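Local coordinates for De novo designed switch protein caging a hemagglutinin binder (sCageHA267_1S) (Synthetic construct, PDB 7CBC), which probably acts as a switchable biosensor scaffold, a designed helical bundle that cages a hemagglutinin-binding domain until the switch is opened, at residues A5-R17 / Y287-C301. Numbering follows the deposited sequence.
Sequences ARKLLEASTKLQR and YSEEQIKELLKNAGC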
# COMPACT_ATOMS: atom_id res chain seq x y z
N ALA A 5 -2.09 -28.39 3.21
CA ALA A 5 -2.81 -27.39 2.42
C ALA A 5 -3.42 -26.32 3.32
O ALA A 5 -3.43 -25.14 2.96
CB ALA A 5 -3.89 -28.07 1.58
N ARG A 6 -3.95 -26.72 4.48
CA ARG A 6 -4.54 -25.75 5.39
C ARG A 6 -3.48 -24.82 5.95
O ARG A 6 -3.76 -23.66 6.25
CB ARG A 6 -5.25 -26.44 6.54
CG ARG A 6 -6.45 -27.22 6.12
CD ARG A 6 -7.17 -27.81 7.32
NE ARG A 6 -8.46 -27.17 7.45
CZ ARG A 6 -9.57 -27.62 6.85
NH1 ARG A 6 -9.52 -28.72 6.09
NH2 ARG A 6 -10.71 -26.98 7.00
N LYS A 7 -2.27 -25.33 6.11
CA LYS A 7 -1.19 -24.51 6.64
C LYS A 7 -0.76 -23.47 5.61
O LYS A 7 -0.54 -22.31 5.96
CB LYS A 7 -0.07 -25.44 7.11
CG LYS A 7 1.33 -24.90 7.37
CD LYS A 7 1.46 -23.41 7.71
CE LYS A 7 0.70 -22.89 8.91
NZ LYS A 7 0.78 -21.40 8.88
N LEU A 8 -0.69 -23.86 4.34
CA LEU A 8 -0.34 -22.91 3.29
C LEU A 8 -1.37 -21.79 3.20
O LEU A 8 -1.00 -20.60 3.22
CB LEU A 8 -0.23 -23.63 1.95
CG LEU A 8 1.01 -24.51 1.89
CD1 LEU A 8 0.92 -25.52 0.74
CD2 LEU A 8 2.24 -23.63 1.76
N LEU A 9 -2.65 -22.14 3.13
CA LEU A 9 -3.68 -21.11 3.09
C LEU A 9 -3.63 -20.23 4.33
O LEU A 9 -3.80 -19.01 4.25
CB LEU A 9 -5.06 -21.76 2.94
CG LEU A 9 -6.25 -20.83 2.77
CD1 LEU A 9 -6.10 -19.96 1.52
CD2 LEU A 9 -7.54 -21.65 2.70
N GLU A 10 -3.35 -20.83 5.48
CA GLU A 10 -3.23 -20.06 6.72
C GLU A 10 -2.06 -19.08 6.66
O GLU A 10 -2.17 -17.93 7.12
CB GLU A 10 -3.10 -21.05 7.88
CG GLU A 10 -2.78 -20.51 9.25
CD GLU A 10 -2.25 -21.62 10.17
OE1 GLU A 10 -1.20 -21.42 10.82
OE2 GLU A 10 -2.87 -22.72 10.20
N ALA A 11 -0.95 -19.49 6.04
CA ALA A 11 0.14 -18.55 5.81
C ALA A 11 -0.30 -17.41 4.90
O ALA A 11 -0.07 -16.23 5.19
CB ALA A 11 1.35 -19.28 5.21
N SER A 12 -0.96 -17.74 3.78
CA SER A 12 -1.29 -16.74 2.78
C SER A 12 -2.26 -15.69 3.32
O SER A 12 -2.07 -14.49 3.11
CB SER A 12 -1.86 -17.41 1.54
OG SER A 12 -0.81 -17.93 0.76
N THR A 13 -3.31 -16.13 4.02
CA THR A 13 -4.26 -15.16 4.55
C THR A 13 -3.62 -14.30 5.63
O THR A 13 -3.82 -13.07 5.67
CB THR A 13 -5.52 -15.87 5.07
OG1 THR A 13 -5.17 -16.81 6.10
CG2 THR A 13 -6.23 -16.63 3.94
N LYS A 14 -2.81 -14.90 6.50
CA LYS A 14 -2.11 -14.11 7.51
C LYS A 14 -1.17 -13.10 6.88
O LYS A 14 -1.04 -11.96 7.36
CB LYS A 14 -1.34 -15.04 8.46
CG LYS A 14 -2.24 -15.71 9.48
CD LYS A 14 -1.62 -15.73 10.86
CE LYS A 14 -0.86 -17.01 11.10
NZ LYS A 14 -0.74 -17.30 12.57
N LEU A 15 -0.48 -13.49 5.81
CA LEU A 15 0.37 -12.55 5.10
C LEU A 15 -0.44 -11.46 4.43
O LEU A 15 0.01 -10.30 4.35
CB LEU A 15 1.22 -13.29 4.07
CG LEU A 15 2.36 -14.12 4.67
CD1 LEU A 15 3.22 -14.62 3.54
CD2 LEU A 15 3.20 -13.32 5.66
N GLN A 16 -1.65 -11.79 3.96
CA GLN A 16 -2.48 -10.75 3.37
C GLN A 16 -2.94 -9.75 4.43
O GLN A 16 -2.91 -8.54 4.19
CB GLN A 16 -3.68 -11.35 2.64
CG GLN A 16 -4.60 -10.29 2.07
CD GLN A 16 -5.52 -10.80 0.98
OE1 GLN A 16 -6.64 -11.23 1.25
NE2 GLN A 16 -5.05 -10.73 -0.27
N ARG A 17 -3.35 -10.23 5.60
CA ARG A 17 -3.72 -9.32 6.68
C ARG A 17 -2.58 -8.37 6.99
O ARG A 17 -2.77 -7.15 7.11
CB ARG A 17 -4.11 -10.12 7.93
CG ARG A 17 -4.60 -9.27 9.11
CD ARG A 17 -5.62 -8.21 8.69
NE ARG A 17 -6.87 -8.76 8.17
CZ ARG A 17 -7.86 -8.02 7.69
NH1 ARG A 17 -7.75 -6.70 7.67
NH2 ARG A 17 -8.97 -8.59 7.22
N TYR A 287 -14.07 -26.01 3.44
CA TYR A 287 -14.08 -25.70 4.86
C TYR A 287 -15.51 -25.66 5.40
O TYR A 287 -16.44 -25.23 4.71
CB TYR A 287 -13.44 -24.32 5.11
CG TYR A 287 -11.92 -24.26 5.15
CD1 TYR A 287 -11.14 -24.77 4.11
CD2 TYR A 287 -11.26 -23.68 6.23
CE1 TYR A 287 -9.73 -24.69 4.16
CE2 TYR A 287 -9.87 -23.61 6.30
CZ TYR A 287 -9.11 -24.10 5.26
OH TYR A 287 -7.73 -24.00 5.34
N SER A 288 -15.67 -26.09 6.65
CA SER A 288 -16.89 -25.88 7.41
C SER A 288 -16.91 -24.47 7.99
O SER A 288 -15.88 -23.79 8.07
CB SER A 288 -17.01 -26.89 8.54
OG SER A 288 -15.98 -26.66 9.49
N GLU A 289 -18.09 -24.03 8.44
CA GLU A 289 -18.22 -22.67 8.97
C GLU A 289 -17.28 -22.43 10.14
O GLU A 289 -16.62 -21.39 10.21
CB GLU A 289 -19.66 -22.40 9.39
CG GLU A 289 -20.63 -22.37 8.21
CD GLU A 289 -21.93 -21.68 8.56
OE1 GLU A 289 -22.11 -21.32 9.74
OE2 GLU A 289 -22.76 -21.50 7.64
N GLU A 290 -17.18 -23.40 11.06
CA GLU A 290 -16.23 -23.28 12.16
C GLU A 290 -14.81 -23.14 11.62
O GLU A 290 -14.01 -22.36 12.15
CB GLU A 290 -16.34 -24.50 13.08
CG GLU A 290 -17.76 -24.97 13.33
CD GLU A 290 -18.24 -26.02 12.32
OE1 GLU A 290 -17.95 -27.22 12.52
OE2 GLU A 290 -18.92 -25.64 11.34
N GLN A 291 -14.49 -23.88 10.56
CA GLN A 291 -13.14 -23.80 10.00
C GLN A 291 -12.91 -22.47 9.30
O GLN A 291 -11.80 -21.94 9.32
CB GLN A 291 -12.91 -24.96 9.05
CG GLN A 291 -12.80 -26.27 9.76
CD GLN A 291 -12.88 -27.44 8.80
OE1 GLN A 291 -13.48 -27.34 7.72
NE2 GLN A 291 -12.24 -28.53 9.16
N ILE A 292 -13.95 -21.93 8.66
CA ILE A 292 -13.82 -20.62 8.02
C ILE A 292 -13.68 -19.53 9.07
O ILE A 292 -12.85 -18.62 8.94
CB ILE A 292 -15.01 -20.37 7.08
CG1 ILE A 292 -14.90 -21.30 5.88
CG2 ILE A 292 -15.01 -18.93 6.61
CD1 ILE A 292 -16.09 -21.29 4.99
N LYS A 293 -14.48 -19.60 10.14
CA LYS A 293 -14.37 -18.56 11.17
C LYS A 293 -13.03 -18.64 11.90
O LYS A 293 -12.49 -17.60 12.30
CB LYS A 293 -15.54 -18.66 12.15
CG LYS A 293 -16.90 -18.40 11.49
CD LYS A 293 -17.97 -17.98 12.50
CE LYS A 293 -18.13 -16.46 12.55
NZ LYS A 293 -17.20 -15.79 13.50
N GLU A 294 -12.47 -19.84 12.07
CA GLU A 294 -11.14 -19.95 12.65
C GLU A 294 -10.09 -19.39 11.70
O GLU A 294 -9.10 -18.79 12.14
CB GLU A 294 -10.83 -21.41 13.00
CG GLU A 294 -9.59 -21.58 13.89
CD GLU A 294 -8.91 -22.93 13.71
OE1 GLU A 294 -9.61 -23.93 13.41
OE2 GLU A 294 -7.67 -23.00 13.88
N LEU A 295 -10.29 -19.58 10.40
CA LEU A 295 -9.33 -19.07 9.43
C LEU A 295 -9.36 -17.55 9.38
O LEU A 295 -8.31 -16.90 9.32
CB LEU A 295 -9.63 -19.67 8.06
CG LEU A 295 -8.85 -19.20 6.84
CD1 LEU A 295 -7.48 -19.90 6.74
CD2 LEU A 295 -9.67 -19.47 5.60
N LEU A 296 -10.56 -16.96 9.43
CA LEU A 296 -10.69 -15.51 9.36
C LEU A 296 -10.19 -14.85 10.65
O LEU A 296 -9.55 -13.80 10.60
CB LEU A 296 -12.14 -15.12 9.08
CG LEU A 296 -12.82 -15.71 7.84
CD1 LEU A 296 -14.28 -15.31 7.75
CD2 LEU A 296 -12.11 -15.34 6.56
N LYS A 297 -10.47 -15.47 11.81
CA LYS A 297 -10.01 -14.92 13.08
C LYS A 297 -8.48 -14.89 13.12
O LYS A 297 -7.88 -13.88 13.49
CB LYS A 297 -10.57 -15.73 14.24
CG LYS A 297 -9.89 -15.49 15.59
CD LYS A 297 -10.45 -16.40 16.70
CE LYS A 297 -10.21 -17.90 16.43
NZ LYS A 297 -8.79 -18.36 16.64
N ASN A 298 -7.85 -15.98 12.71
CA ASN A 298 -6.39 -16.05 12.68
C ASN A 298 -5.79 -15.18 11.59
O ASN A 298 -4.60 -14.85 11.66
CB ASN A 298 -5.93 -17.50 12.49
CG ASN A 298 -6.29 -18.38 13.66
OD1 ASN A 298 -6.43 -17.91 14.79
ND2 ASN A 298 -6.44 -19.67 13.40
N ALA A 299 -6.58 -14.84 10.57
CA ALA A 299 -6.17 -13.88 9.55
C ALA A 299 -6.52 -12.44 9.94
O ALA A 299 -6.72 -11.59 9.06
CB ALA A 299 -6.80 -14.25 8.21
N GLY A 300 -6.62 -12.16 11.23
CA GLY A 300 -6.85 -10.80 11.71
C GLY A 300 -8.19 -10.19 11.37
O GLY A 300 -8.34 -8.97 11.50
N CYS A 301 -9.17 -10.98 10.92
CA CYS A 301 -10.52 -10.44 10.79
C CYS A 301 -11.11 -10.26 12.18
O CYS A 301 -10.92 -11.10 13.06
CB CYS A 301 -11.42 -11.37 9.94
SG CYS A 301 -10.93 -11.53 8.19
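Arg17 folds over the loop that ends helix 289-298, and its side chain wraps the Ala299 carbonyl. CB lies 3.2 Å from Ala299 O; CG passes the same oxygen and comes up to Gly300 CA, and CD stays 3.6 Å from Ala299 O. Bends at chi2 (47°) and chi3 (64°) curl the chain back round this oxygen, bringing NE to donate to it at 3.0 Å, in both the guanidinium and the carbonyl plane. Gly300 O lies above one guanidinium face, toward its rim, and at the tip NH2 is 3.7 Å from Cys301 SG, the sulfur bonded to Cys275. Cut back to alanine, Arg17 would lose CG and everything beyond it, which would probably leave Ala299 O without this donor and uncover the loop beside the disulfide. One turn back, Thr13 OG1 and CB rest on the Ala299 methyl. Another turn back, Leu9 CD2 packs against Leu295 CD2 and the hydroxyl end of Tyr287. Arg6 brings its guanidinium, tilted, over the Tyr287 face, NH2 above the centre and CZ 3.9 Å from the centroid: a cation-pi contact. The local axes of 5-17 and 289-298 cross at -42°. Gly300, with positive phi, is the C' residue of a Schellman motif; with the Tyr287 and Leu295 contacts it seats the small C-terminal helical domain, probably the caged hemagglutinin binder, on helix 3-46.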